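Local coordinates for uncharacterized protein (Legionella longbeachae NSW150, PDB 4JZA) that probably removes the 3-phosphate from phosphatidylinositol 3-phosphate, as a Legionella phosphoinositide phosphatase that may act on host lipids, at residues 33-38 against 145-150; 124-129 against 654-659; 557-562 against 617-622. All coordinates share one frame; numbering follows the deposited sequence.

Contact 1 (33-38 against 145-150); sequences ETYYQK and LVTLLP
The phenol ring of Tyr35 is the flat group that reaches the 145-150 strand. Leu148 O lies in the plane of the ring, at its edge, and the CD1 branch of Leu149 also comes in near that plane, with CZ of Tyr35 4.2 Å from CD1 of Leu149. Thr147 approaches obliquely instead, its CG2 methyl 4.0 Å from Tyr35 CE1. Arg8 engages the ring through a cation-pi interaction. The polar end of the ring is fixed by one bond, in which Tyr35 OH donates to Leu148 O over 2.9 Å. The C=O...donor angle is 130° and the hydroxyl stands 42° above the carbonyl plane, so neither lone pair of the oxygen is met squarely. With chi1 at 68°, CG of Tyr35 sits between its backbone N and carbonyl carbon, which sends the ring across toward 145-150.

The axes of 33-35 and 145-150 approach to 9.3 Å, a spacing consistent with one strand lying between them. Strand 5-10 fills that place in the mixed sheet: Tyr35 shares backbone hydrogen bonds with Val9 and His11. Arg8 of the same strand also bonds OG1 of Thr147, which pairs in addition with His604.

The contact therefore joins an edge strand to its second neighbour through a side chain rather than through backbone pairing. Since the hydroxyl proton goes to a main-chain carbonyl, the bond depends on where the 145-150 backbone runs and not on the side chain of Leu148, while apolar carbon from Thr147 and Leu149 flanks the same phenol.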
ATOM      1  N   GLU A  33      19.787  18.067   6.816  1.00 55.39           N
ATOM      2  CA  GLU A  33      18.954  18.315   5.649  1.00 54.08           C
ATOM      3  C   GLU A  33      18.305  19.659   5.792  1.00 49.42           C
ATOM      4  O   GLU A  33      17.799  19.998   6.844  1.00 50.53           O
ATOM      5  CB  GLU A  33      17.884  17.259   5.575  1.00 55.65           C
ATOM      6  CG  GLU A  33      17.043  17.308   4.338  1.00 60.11           C
ATOM      7  CD  GLU A  33      16.306  16.019   4.169  1.00 60.17           C
ATOM      8  OE1 GLU A  33      15.065  16.047   4.202  1.00 65.49           O
ATOM      9  OE2 GLU A  33      16.993  14.990   4.063  1.00 57.77           O
ATOM     10  N   THR A  34      18.311  20.421   4.724  1.00 49.35           N
ATOM     11  CA  THR A  34      17.786  21.766   4.759  1.00 48.24           C
ATOM     12  C   THR A  34      16.334  21.831   4.319  1.00 51.59           C
ATOM     13  O   THR A  34      15.938  21.138   3.343  1.00 58.01           O
ATOM     14  CB  THR A  34      18.603  22.614   3.823  1.00 48.38           C
ATOM     15  OG1 THR A  34      19.808  22.922   4.498  1.00 50.51           O
ATOM     16  CG2 THR A  34      17.945  23.892   3.570  1.00 51.42           C
ATOM     17  N   TYR A  35      15.528  22.649   5.008  1.00 49.16           N
ATOM     18  CA  TYR A  35      14.166  22.963   4.518  1.00 49.88           C
ATOM     19  C   TYR A  35      13.924  24.462   4.424  1.00 52.92           C
ATOM     20  O   TYR A  35      14.647  25.242   5.015  1.00 53.58           O
ATOM     21  CB  TYR A  35      13.085  22.300   5.383  1.00 47.03           C
ATOM     22  CG  TYR A  35      12.933  22.827   6.808  1.00 48.92           C
ATOM     23  CD1 TYR A  35      13.788  22.429   7.831  1.00 49.71           C
ATOM     24  CD2 TYR A  35      11.895  23.673   7.146  1.00 51.04           C
ATOM     25  CE1 TYR A  35      13.613  22.884   9.130  1.00 48.61           C
ATOM     26  CE2 TYR A  35      11.702  24.115   8.447  1.00 47.80           C
ATOM     27  CZ  TYR A  35      12.555  23.718   9.431  1.00 49.84           C
ATOM     28  OH  TYR A  35      12.349  24.194  10.712  1.00 52.57           O
ATOM     29  N   TYR A  36      12.898  24.842   3.667  1.00 57.12           N
ATOM     30  CA  TYR A  36      12.523  26.242   3.437  1.00 57.59           C
ATOM     31  C   TYR A  36      11.136  26.547   4.007  1.00 54.90           C
ATOM     32  O   TYR A  36      10.472  25.670   4.538  1.00 49.84           O
ATOM     33  CB  TYR A  36      12.539  26.509   1.937  1.00 62.21           C
ATOM     34  CG  TYR A  36      13.880  26.188   1.320  1.00 67.80           C
ATOM     35  CD1 TYR A  36      14.241  24.865   1.013  1.00 73.26           C
ATOM     36  CD2 TYR A  36      14.784  27.203   1.044  1.00 69.20           C
ATOM     37  CE1 TYR A  36      15.479  24.576   0.450  1.00 77.41           C
ATOM     38  CE2 TYR A  36      16.009  26.932   0.477  1.00 73.72           C
ATOM     39  CZ  TYR A  36      16.360  25.622   0.186  1.00 79.07           C
ATOM     40  OH  TYR A  36      17.592  25.389  -0.375  1.00 80.03           O
ATOM     41  N   GLN A  37      10.709  27.797   3.920  1.00 57.58           N
ATOM     42  CA  GLN A  37       9.410  28.200   4.433  1.00 58.71           C
ATOM     43  C   GLN A  37       8.315  27.566   3.585  1.00 58.89           C
ATOM     44  O   GLN A  37       7.260  27.118   4.069  1.00 58.64           O
ATOM     45  CB  GLN A  37       9.297  29.727   4.359  1.00 66.98           C
ATOM     46  CG  GLN A  37       8.148  30.283   5.197  1.00 77.58           C
ATOM     47  CD  GLN A  37       7.046  31.056   4.442  1.00 76.90           C
ATOM     48  OE1 GLN A  37       6.902  30.941   3.230  1.00 88.10           O
ATOM     49  NE2 GLN A  37       6.240  31.832   5.192  1.00 73.05           N
ATOM     50  N   LYS A  38       8.604  27.520   2.291  1.00 61.83           N
ATOM     51  CA  LYS A  38       7.648  27.205   1.246  1.00 55.68           C
ATOM     52  C   LYS A  38       7.808  25.733   0.885  1.00 54.55           C
ATOM     53  O   LYS A  38       8.903  25.274   0.570  1.00 54.66           O
ATOM     54  CB  LYS A  38       7.989  28.117   0.089  1.00 57.53           C
ATOM     55  CG  LYS A  38       7.286  27.925  -1.229  1.00 67.94           C
ATOM     56  CD  LYS A  38       7.907  28.869  -2.267  1.00 70.98           C
ATOM     57  CE  LYS A  38       7.725  28.377  -3.700  1.00 73.65           C
ATOM     58  NZ  LYS A  38       6.365  28.711  -4.200  1.00 72.75           N
ATOM     59  N   LEU A 145      13.705  10.953  12.289  1.00 48.88           N
ATOM     60  CA  LEU A 145      13.466  12.286  11.786  1.00 47.99           C
ATOM     61  C   LEU A 145      13.411  13.257  12.907  1.00 43.83           C
ATOM     62  O   LEU A 145      12.659  13.043  13.859  1.00 42.72           O
ATOM     63  CB  LEU A 145      12.128  12.293  11.091  1.00 51.95           C
ATOM     64  CG  LEU A 145      12.009  13.367  10.039  1.00 56.32           C
ATOM     65  CD1 LEU A 145      12.893  13.049   8.849  1.00 56.51           C
ATOM     66  CD2 LEU A 145      10.562  13.353   9.603  1.00 62.50           C
ATOM     67  N   VAL A 146      14.234  14.290  12.811  1.00 42.50           N
ATOM     68  CA  VAL A 146      14.267  15.361  13.805  1.00 41.51           C
ATOM     69  C   VAL A 146      14.105  16.637  13.030  1.00 38.51           C
ATOM     70  O   VAL A 146      14.734  16.798  12.007  1.00 37.02           O
ATOM     71  CB  VAL A 146      15.622  15.419  14.532  1.00 43.12           C
ATOM     72  CG1 VAL A 146      15.646  16.577  15.504  1.00 43.54           C
ATOM     73  CG2 VAL A 146      15.926  14.120  15.252  1.00 42.38           C
ATOM     74  N   THR A 147      13.249  17.524  13.488  1.00 39.99           N
ATOM     75  CA  THR A 147      13.089  18.816  12.836  1.00 41.66           C
ATOM     76  C   THR A 147      13.387  19.951  13.840  1.00 45.21           C
ATOM     77  O   THR A 147      12.737  20.120  14.865  1.00 46.16           O
ATOM     78  CB  THR A 147      11.686  18.988  12.201  1.00 40.23           C
ATOM     79  OG1 THR A 147      11.435  17.955  11.194  1.00 36.52           O
ATOM     80  CG2 THR A 147      11.582  20.381  11.560  1.00 39.17           C
ATOM     81  N   LEU A 148      14.364  20.768  13.476  1.00 47.06           N
ATOM     82  CA  LEU A 148      14.802  21.861  14.320  1.00 48.67           C
ATOM     83  C   LEU A 148      14.221  23.186  13.873  1.00 46.36           C
ATOM     84  O   LEU A 148      14.352  23.583  12.727  1.00 45.09           O
ATOM     85  CB  LEU A 148      16.323  21.945  14.314  1.00 52.32           C
ATOM     86  CG  LEU A 148      16.975  23.034  15.156  1.00 55.30           C
ATOM     87  CD1 LEU A 148      18.370  22.595  15.552  1.00 57.65           C
ATOM     88  CD2 LEU A 148      17.035  24.341  14.391  1.00 54.64           C
ATOM     89  N   LEU A 149      13.572  23.858  14.811  1.00 50.26           N
ATOM     90  CA  LEU A 149      12.973  25.157  14.589  1.00 53.58           C
ATOM     91  C   LEU A 149      13.504  26.149  15.610  1.00 53.52           C
ATOM     92  O   LEU A 149      13.536  25.846  16.800  1.00 50.93           O
ATOM     93  CB  LEU A 149      11.461  25.045  14.730  1.00 56.31           C
ATOM     94  CG  LEU A 149      10.590  26.031  13.969  1.00 57.03           C
ATOM     95  CD1 LEU A 149      11.068  26.159  12.542  1.00 60.38           C
ATOM     96  CD2 LEU A 149       9.152  25.561  14.007  1.00 60.91           C
ATOM     97  N   PRO A 150      13.937  27.387  15.101  1.00 54.51           N
ATOM     98  CA  PRO A 150      14.359  28.328  16.149  1.00 55.73           C
ATOM     99  C   PRO A 150      13.176  29.034  16.797  1.00 56.28           C
ATOM    100  O   PRO A 150      12.342  29.600  16.111  1.00 53.54           O
ATOM    101  CB  PRO A 150      15.202  29.334  15.387  1.00 56.00           C
ATOM    102  CG  PRO A 150      14.449  29.514  14.139  1.00 57.60           C
ATOM    103  CD  PRO A 150      14.154  28.105  13.749  1.00 55.25           C
TER

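Contact 2 (124-129 against 654-659); sequences EAVELL and NEVKNI
Val126 and Leu129, one turn apart on helix 122-140, meet Val656 and Lys657 through aliphatic carbon. The closest approaches belong to CG1 of Val126, which is 3.8 Å from Lys657 CB and equally 3.8 Å from Lys657 N, so this methyl rests against both the backbone and the root of the lysine side chain. The same CG1 of Val126 lies 4.3 Å from CG1 of Val656. Leu129 adds its CD2 branch, 4.2 Å from Val656 CG1, and these two side chains cross at about a right angle. CG1 of Val656 is thus shared by two helix residues. It is carried there by a chi1 of 180°, which places it anti to the backbone N. Lys657 contributes little beyond CB: its chain bends at chi3 and chi4, carrying the amino group off from the helix.

The backbones come close, with the CA atoms of Val126 and Lys657 6.3 Å apart. Within 654-659 the chain is held in a turned course by two bonds, Asn658 N to Glu655 O at 2.9 Å and Ile659 N to Val656 O at 3.0 Å. Further out, Asn130, next along the helix, accepts a hydrogen bond from Val656 N through OD1, a polar tether beside the apolar patch. Val656 also touches Leu52 and Thr106, while Val126 packs on Ile110 and Leu129 on Ala55, so helices 41-62 and 95-116 also pack against this patch.

Between the segments themselves the attraction is dispersive and hydrophobic, burying 181 Å² in all. Without directional bonds across the two segments, shape fit governs the interface, and the directional element nearby is the bond from Val656 N to Asn130 OD1, which fixes the backbone beside the apolar patch.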
ATOM      1  N   GLU A 124      -5.004  -4.919 -11.174  1.00 52.79           N
ATOM      2  CA  GLU A 124      -4.050  -5.850 -10.579  1.00 52.54           C
ATOM      3  C   GLU A 124      -2.664  -5.332 -10.846  1.00 45.74           C
ATOM      4  O   GLU A 124      -1.766  -5.542 -10.056  1.00 45.10           O
ATOM      5  CB  GLU A 124      -4.109  -7.254 -11.139  1.00 56.44           C
ATOM      6  CG  GLU A 124      -5.445  -7.978 -11.166  1.00 66.14           C
ATOM      7  CD  GLU A 124      -5.376  -9.150 -12.168  1.00 83.84           C
ATOM      8  OE1 GLU A 124      -4.237  -9.681 -12.353  1.00 86.43           O
ATOM      9  OE2 GLU A 124      -6.410  -9.513 -12.808  1.00 84.12           O
ATOM     10  N   ALA A 125      -2.488  -4.661 -11.966  1.00 41.59           N
ATOM     11  CA  ALA A 125      -1.210  -4.067 -12.238  1.00 41.49           C
ATOM     12  C   ALA A 125      -0.933  -2.932 -11.278  1.00 42.55           C
ATOM     13  O   ALA A 125       0.207  -2.688 -10.907  1.00 41.94           O
ATOM     14  CB  ALA A 125      -1.140  -3.570 -13.654  1.00 40.55           C
ATOM     15  N   VAL A 126      -1.983  -2.236 -10.885  1.00 44.90           N
ATOM     16  CA  VAL A 126      -1.851  -1.142  -9.959  1.00 44.28           C
ATOM     17  C   VAL A 126      -1.400  -1.708  -8.632  1.00 47.84           C
ATOM     18  O   VAL A 126      -0.440  -1.226  -8.049  1.00 47.68           O
ATOM     19  CB  VAL A 126      -3.176  -0.372  -9.877  1.00 44.88           C
ATOM     20  CG1 VAL A 126      -3.275   0.436  -8.594  1.00 47.80           C
ATOM     21  CG2 VAL A 126      -3.316   0.524 -11.118  1.00 43.48           C
ATOM     22  N   GLU A 127      -2.066  -2.765  -8.179  1.00 49.73           N
ATOM     23  CA  GLU A 127      -1.775  -3.344  -6.885  1.00 45.39           C
ATOM     24  C   GLU A 127      -0.399  -3.957  -6.847  1.00 43.94           C
ATOM     25  O   GLU A 127       0.264  -3.945  -5.813  1.00 45.21           O
ATOM     26  CB  GLU A 127      -2.830  -4.357  -6.514  1.00 48.49           C
ATOM     27  CG  GLU A 127      -4.178  -3.681  -6.314  1.00 59.16           C
ATOM     28  CD  GLU A 127      -5.388  -4.627  -6.392  1.00 70.05           C
ATOM     29  OE1 GLU A 127      -5.216  -5.843  -6.666  1.00 70.47           O
ATOM     30  OE2 GLU A 127      -6.530  -4.126  -6.182  1.00 70.09           O
ATOM     31  N   LEU A 128       0.049  -4.510  -7.955  1.00 43.06           N
ATOM     32  CA  LEU A 128       1.424  -5.046  -8.003  1.00 41.02           C
ATOM     33  C   LEU A 128       2.500  -3.976  -7.744  1.00 39.19           C
ATOM     34  O   LEU A 128       3.369  -4.165  -6.871  1.00 36.57           O
ATOM     35  CB  LEU A 128       1.720  -5.709  -9.334  1.00 37.63           C
ATOM     36  CG  LEU A 128       1.111  -7.070  -9.543  1.00 36.65           C
ATOM     37  CD1 LEU A 128       1.357  -7.514 -10.978  1.00 37.01           C
ATOM     38  CD2 LEU A 128       1.672  -8.103  -8.593  1.00 37.60           C
ATOM     39  N   LEU A 129       2.418  -2.855  -8.467  1.00 35.15           N
ATOM     40  CA  LEU A 129       3.313  -1.701  -8.208  1.00 34.22           C
ATOM     41  C   LEU A 129       3.223  -1.119  -6.759  1.00 34.51           C
ATOM     42  O   LEU A 129       4.224  -0.879  -6.084  1.00 33.15           O
ATOM     43  CB  LEU A 129       2.999  -0.589  -9.199  1.00 33.16           C
ATOM     44  CG  LEU A 129       3.978   0.588  -9.232  1.00 33.24           C
ATOM     45  CD1 LEU A 129       5.389   0.139  -9.467  1.00 33.46           C
ATOM     46  CD2 LEU A 129       3.585   1.636 -10.261  1.00 32.09           C
ATOM     47  N   ASN A 654      -0.057   8.586  -1.944  1.00 38.18           N
ATOM     48  CA  ASN A 654       0.656   7.499  -1.350  1.00 35.29           C
ATOM     49  C   ASN A 654       0.179   6.194  -1.919  1.00 35.02           C
ATOM     50  O   ASN A 654       0.972   5.265  -2.062  1.00 34.88           O
ATOM     51  CB  ASN A 654       0.478   7.481   0.137  1.00 34.72           C
ATOM     52  CG  ASN A 654      -0.937   7.194   0.523  1.00 35.27           C
ATOM     53  OD1 ASN A 654      -1.856   7.748  -0.046  1.00 43.47           O
ATOM     54  ND2 ASN A 654      -1.126   6.357   1.475  1.00 35.84           N
ATOM     55  N   GLU A 655      -1.103   6.111  -2.242  1.00 36.78           N
ATOM     56  CA  GLU A 655      -1.707   4.895  -2.870  1.00 40.23           C
ATOM     57  C   GLU A 655      -1.605   5.086  -4.442  1.00 38.90           C
ATOM     58  O   GLU A 655      -2.036   6.116  -4.974  1.00 38.93           O
ATOM     59  CB  GLU A 655      -3.165   4.690  -2.381  1.00 43.87           C
ATOM     60  CG  GLU A 655      -3.406   3.932  -1.062  1.00 49.81           C
ATOM     61  CD  GLU A 655      -3.361   2.396  -1.248  1.00 68.68           C
ATOM     62  OE1 GLU A 655      -3.801   1.626  -0.400  1.00 75.37           O
ATOM     63  OE2 GLU A 655      -2.869   1.874  -2.255  1.00 72.36           O
ATOM     64  N   VAL A 656      -0.978   4.150  -5.172  1.00 37.75           N
ATOM     65  CA  VAL A 656      -0.837   4.293  -6.637  1.00 37.83           C
ATOM     66  C   VAL A 656      -2.204   4.511  -7.304  1.00 39.13           C
ATOM     67  O   VAL A 656      -2.344   5.360  -8.190  1.00 39.14           O
ATOM     68  CB  VAL A 656      -0.132   3.089  -7.252  1.00 37.92           C
ATOM     69  CG1 VAL A 656       0.032   3.203  -8.736  1.00 39.33           C
ATOM     70  CG2 VAL A 656       1.255   2.975  -6.697  1.00 40.56           C
ATOM     71  N   LYS A 657      -3.223   3.789  -6.853  1.00 40.43           N
ATOM     72  CA  LYS A 657      -4.540   3.941  -7.455  1.00 41.24           C
ATOM     73  C   LYS A 657      -5.059   5.344  -7.288  1.00 42.66           C
ATOM     74  O   LYS A 657      -5.816   5.784  -8.107  1.00 45.64           O
ATOM     75  CB  LYS A 657      -5.564   2.960  -6.921  1.00 38.80           C
ATOM     76  CG  LYS A 657      -5.923   3.101  -5.471  1.00 41.56           C
ATOM     77  CD  LYS A 657      -6.849   1.931  -5.111  1.00 44.01           C
ATOM     78  CE  LYS A 657      -7.893   2.236  -4.035  1.00 47.24           C
ATOM     79  NZ  LYS A 657      -7.379   2.118  -2.647  1.00 50.66           N
ATOM     80  N   ASN A 658      -4.644   6.060  -6.254  1.00 43.19           N
ATOM     81  CA  ASN A 658      -5.155   7.401  -6.063  1.00 42.80           C
ATOM     82  C   ASN A 658      -4.330   8.470  -6.721  1.00 47.03           C
ATOM     83  O   ASN A 658      -4.645   9.650  -6.599  1.00 47.96           O
ATOM     84  CB  ASN A 658      -5.351   7.741  -4.609  1.00 38.90           C
ATOM     85  CG  ASN A 658      -6.364   6.859  -3.945  1.00 38.89           C
ATOM     86  OD1 ASN A 658      -7.258   6.285  -4.546  1.00 39.23           O
ATOM     87  ND2 ASN A 658      -6.212   6.738  -2.698  1.00 41.98           N
ATOM     88  N   ILE A 659      -3.288   8.083  -7.425  1.00 48.73           N
ATOM     89  CA  ILE A 659      -2.594   9.043  -8.235  1.00 50.53           C
ATOM     90  C   ILE A 659      -3.591   9.492  -9.323  1.00 56.37           C
ATOM     91  O   ILE A 659      -3.581  10.654  -9.735  1.00 55.79           O
ATOM     92  CB  ILE A 659      -1.267   8.420  -8.726  1.00 50.04           C
ATOM     93  CG1 ILE A 659      -0.384   8.194  -7.494  1.00 51.04           C
ATOM     94  CG2 ILE A 659      -0.556   9.278  -9.770  1.00 47.59           C
ATOM     95  CD1 ILE A 659       1.104   8.104  -7.775  1.00 49.71           C
TER

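Contact 3 (557-562 against 617-622); sequences KAIELI and EGIKTP
Ile619 carries this contact, meeting Ala558 and Ile559 of helix 556-574 from the loop between helices 604-612 and 622-625. At Glu617 the carboxylate is turned to helix 41-62, forming a salt bridge with Arg47 and a hydrogen bond with Ser44. Gly618, in an extended conformation, leads on to Ile619, whose two ends divide the work: CD1 lies 4.0 Å from Ala558 CB, and CG2 lies 3.9 Å from CD1 of Ile559. A chi1 of -62° sets CG1 of Ile619 beside the backbone N and leaves CG2 anti to it, so CG2 and CD1 lie on different branches and one residue touches two successive helix positions. At Lys620 the backbone N bonds Asp555, and the ammonium forms salt bridges with Asp433 and Asp648. Thr621 then occupies the N-cap position of helix 622-625, without a capping bond from its side chain, and Pro622 opens that helix.

The CX5R signature, which contains Asp555, runs into the start of helix 556-574 and is probably the phosphate-binding P-loop, as in related phosphatases. The chemistry implied is a buried methyl-to-methyl fit flanked by polar anchors: the apolar contact seats the loop on the helix, and the backbone N of Lys620 bonds it to Asp555 of the signature loop.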
ATOM      1  N   LYS A 557      -3.551  11.738  13.444  1.00 35.06           N
ATOM      2  CA  LYS A 557      -2.562  11.561  14.484  1.00 38.09           C
ATOM      3  C   LYS A 557      -1.463  12.608  14.403  1.00 39.67           C
ATOM      4  O   LYS A 557      -0.986  13.088  15.415  1.00 41.74           O
ATOM      5  CB  LYS A 557      -1.960  10.166  14.392  1.00 40.47           C
ATOM      6  CG  LYS A 557      -1.018   9.825  15.525  1.00 42.97           C
ATOM      7  CD  LYS A 557      -1.727   9.898  16.858  1.00 45.44           C
ATOM      8  CE  LYS A 557      -0.745   9.725  17.993  1.00 48.01           C
ATOM      9  NZ  LYS A 557      -1.380  10.033  19.296  1.00 54.94           N
ATOM     10  N   ALA A 558      -1.047  12.940  13.193  1.00 40.78           N
ATOM     11  CA  ALA A 558      -0.049  13.973  12.995  1.00 41.71           C
ATOM     12  C   ALA A 558      -0.571  15.310  13.481  1.00 42.78           C
ATOM     13  O   ALA A 558       0.159  16.097  14.044  1.00 44.91           O
ATOM     14  CB  ALA A 558       0.342  14.062  11.537  1.00 42.30           C
ATOM     15  N   ILE A 559      -1.842  15.571  13.225  1.00 43.69           N
ATOM     16  CA  ILE A 559      -2.475  16.795  13.680  1.00 43.88           C
ATOM     17  C   ILE A 559      -2.543  16.896  15.203  1.00 44.94           C
ATOM     18  O   ILE A 559      -2.342  17.963  15.761  1.00 45.76           O
ATOM     19  CB  ILE A 559      -3.846  16.989  13.007  1.00 45.93           C
ATOM     20  CG1 ILE A 559      -3.649  17.383  11.552  1.00 46.99           C
ATOM     21  CG2 ILE A 559      -4.663  18.063  13.695  1.00 49.34           C
ATOM     22  CD1 ILE A 559      -4.831  17.061  10.677  1.00 48.16           C
ATOM     23  N   GLU A 560      -2.833  15.786  15.870  1.00 44.05           N
ATOM     24  CA  GLU A 560      -2.865  15.768  17.319  1.00 42.15           C
ATOM     25  C   GLU A 560      -1.499  16.074  17.894  1.00 40.54           C
ATOM     26  O   GLU A 560      -1.374  16.807  18.861  1.00 39.20           O
ATOM     27  CB  GLU A 560      -3.314  14.405  17.828  1.00 44.33           C
ATOM     28  CG  GLU A 560      -3.323  14.295  19.346  1.00 52.07           C
ATOM     29  CD  GLU A 560      -2.062  13.675  19.921  1.00 55.02           C
ATOM     30  OE1 GLU A 560      -1.621  12.635  19.415  1.00 53.21           O
ATOM     31  OE2 GLU A 560      -1.516  14.216  20.896  1.00 55.37           O
ATOM     32  N   LEU A 561      -0.472  15.495  17.293  1.00 37.29           N
ATOM     33  CA  LEU A 561       0.892  15.687  17.749  1.00 38.93           C
ATOM     34  C   LEU A 561       1.349  17.122  17.627  1.00 39.72           C
ATOM     35  O   LEU A 561       2.021  17.636  18.498  1.00 43.76           O
ATOM     36  CB  LEU A 561       1.845  14.779  16.987  1.00 40.69           C
ATOM     37  CG  LEU A 561       1.676  13.292  17.259  1.00 40.15           C
ATOM     38  CD1 LEU A 561       2.717  12.510  16.491  1.00 40.12           C
ATOM     39  CD2 LEU A 561       1.778  13.004  18.740  1.00 39.82           C
ATOM     40  N   ILE A 562       0.989  17.761  16.529  1.00 38.83           N
ATOM     41  CA  ILE A 562       1.302  19.162  16.332  1.00 38.79           C
ATOM     42  C   ILE A 562       0.550  19.982  17.399  1.00 41.11           C
ATOM     43  O   ILE A 562       1.139  20.884  18.053  1.00 37.11           O
ATOM     44  CB  ILE A 562       0.858  19.572  14.916  1.00 40.86           C
ATOM     45  CG1 ILE A 562       1.923  19.167  13.886  1.00 39.80           C
ATOM     46  CG2 ILE A 562       0.589  21.050  14.809  1.00 41.54           C
ATOM     47  CD1 ILE A 562       1.350  19.052  12.506  1.00 38.18           C
ATOM     48  N   GLU A 617       4.543  13.514   0.774  1.00 36.96           N
ATOM     49  CA  GLU A 617       4.718  14.321   1.951  1.00 36.59           C
ATOM     50  C   GLU A 617       3.656  15.384   2.001  1.00 37.14           C
ATOM     51  O   GLU A 617       3.801  16.452   1.442  1.00 41.47           O
ATOM     52  CB  GLU A 617       6.087  14.983   1.911  1.00 35.67           C
ATOM     53  CG  GLU A 617       7.239  14.020   2.103  1.00 35.34           C
ATOM     54  CD  GLU A 617       7.794  13.500   0.801  1.00 36.44           C
ATOM     55  OE1 GLU A 617       7.732  14.225  -0.196  1.00 38.95           O
ATOM     56  OE2 GLU A 617       8.301  12.370   0.774  1.00 32.76           O
ATOM     57  N   GLY A 618       2.582  15.065   2.707  1.00 38.15           N
ATOM     58  CA  GLY A 618       1.501  16.016   2.993  1.00 38.02           C
ATOM     59  C   GLY A 618       0.652  15.442   4.105  1.00 37.86           C
ATOM     60  O   GLY A 618       1.038  14.438   4.663  1.00 41.76           O
ATOM     61  N   ILE A 619      -0.488  16.071   4.399  1.00 35.71           N
ATOM     62  CA  ILE A 619      -1.428  15.648   5.398  1.00 35.32           C
ATOM     63  C   ILE A 619      -2.818  15.570   4.777  1.00 36.32           C
ATOM     64  O   ILE A 619      -3.237  16.418   4.025  1.00 37.74           O
ATOM     65  CB  ILE A 619      -1.473  16.675   6.548  1.00 37.98           C
ATOM     66  CG1 ILE A 619      -0.107  16.802   7.248  1.00 38.29           C
ATOM     67  CG2 ILE A 619      -2.562  16.342   7.585  1.00 38.67           C
ATOM     68  CD1 ILE A 619       0.409  15.492   7.778  1.00 40.59           C
ATOM     69  N   LYS A 620      -3.573  14.582   5.168  1.00 39.17           N
ATOM     70  CA  LYS A 620      -4.903  14.399   4.667  1.00 43.45           C
ATOM     71  C   LYS A 620      -5.842  15.462   5.173  1.00 45.92           C
ATOM     72  O   LYS A 620      -5.883  15.735   6.370  1.00 51.59           O
ATOM     73  CB  LYS A 620      -5.404  13.037   5.118  1.00 47.71           C
ATOM     74  CG  LYS A 620      -6.234  12.308   4.091  1.00 54.57           C
ATOM     75  CD  LYS A 620      -5.401  11.845   2.892  1.00 52.62           C
ATOM     76  CE  LYS A 620      -6.324  11.460   1.735  1.00 59.47           C
ATOM     77  NZ  LYS A 620      -7.216  12.536   1.195  1.00 60.79           N
ATOM     78  N   THR A 621      -6.561  16.091   4.247  1.00 47.51           N
ATOM     79  CA  THR A 621      -7.757  16.862   4.554  1.00 46.14           C
ATOM     80  C   THR A 621      -7.554  17.875   5.699  1.00 43.88           C
ATOM     81  O   THR A 621      -8.315  17.927   6.622  1.00 44.71           O
ATOM     82  CB  THR A 621      -8.877  15.800   4.758  1.00 49.10           C
ATOM     83  OG1 THR A 621      -9.560  15.606   3.533  1.00 55.54           O
ATOM     84  CG2 THR A 621      -9.857  16.189   5.604  1.00 52.78           C
ATOM     85  N   PRO A 622      -6.504  18.710   5.640  1.00 44.26           N
ATOM     86  CA  PRO A 622      -6.256  19.602   6.769  1.00 43.40           C
ATOM     87  C   PRO A 622      -7.389  20.572   7.077  1.00 44.32           C
ATOM     88  O   PRO A 622      -7.639  20.873   8.241  1.00 45.03           O
ATOM     89  CB  PRO A 622      -5.021  20.401   6.326  1.00 43.36           C
ATOM     90  CG  PRO A 622      -4.391  19.601   5.243  1.00 42.98           C
ATOM     91  CD  PRO A 622      -5.530  18.941   4.558  1.00 44.53           C
TER

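Overall arrangement
From the N terminus, the edge strand 31-35 comes first, and contact 1 closes a largely helical loop when strand 144-150 joins the same sheet. Segment 124-129 lies within that loop, but its partner 654-659 is 525 residues further on, so contacts 1 and 2 cross. Contact 3 opens after contact 1 has closed and is nested inside the long loop closed by contact 2. Contact 1 links the edge strand to its second neighbour in the sheet, contact 2 ties the N-terminal helices to a late loop, and contact 3 seats another loop on helix 556-574. Contacts 1 and 3 have centres about 17 Å apart, against about 31 Å between contacts 1 and 2; none touches another.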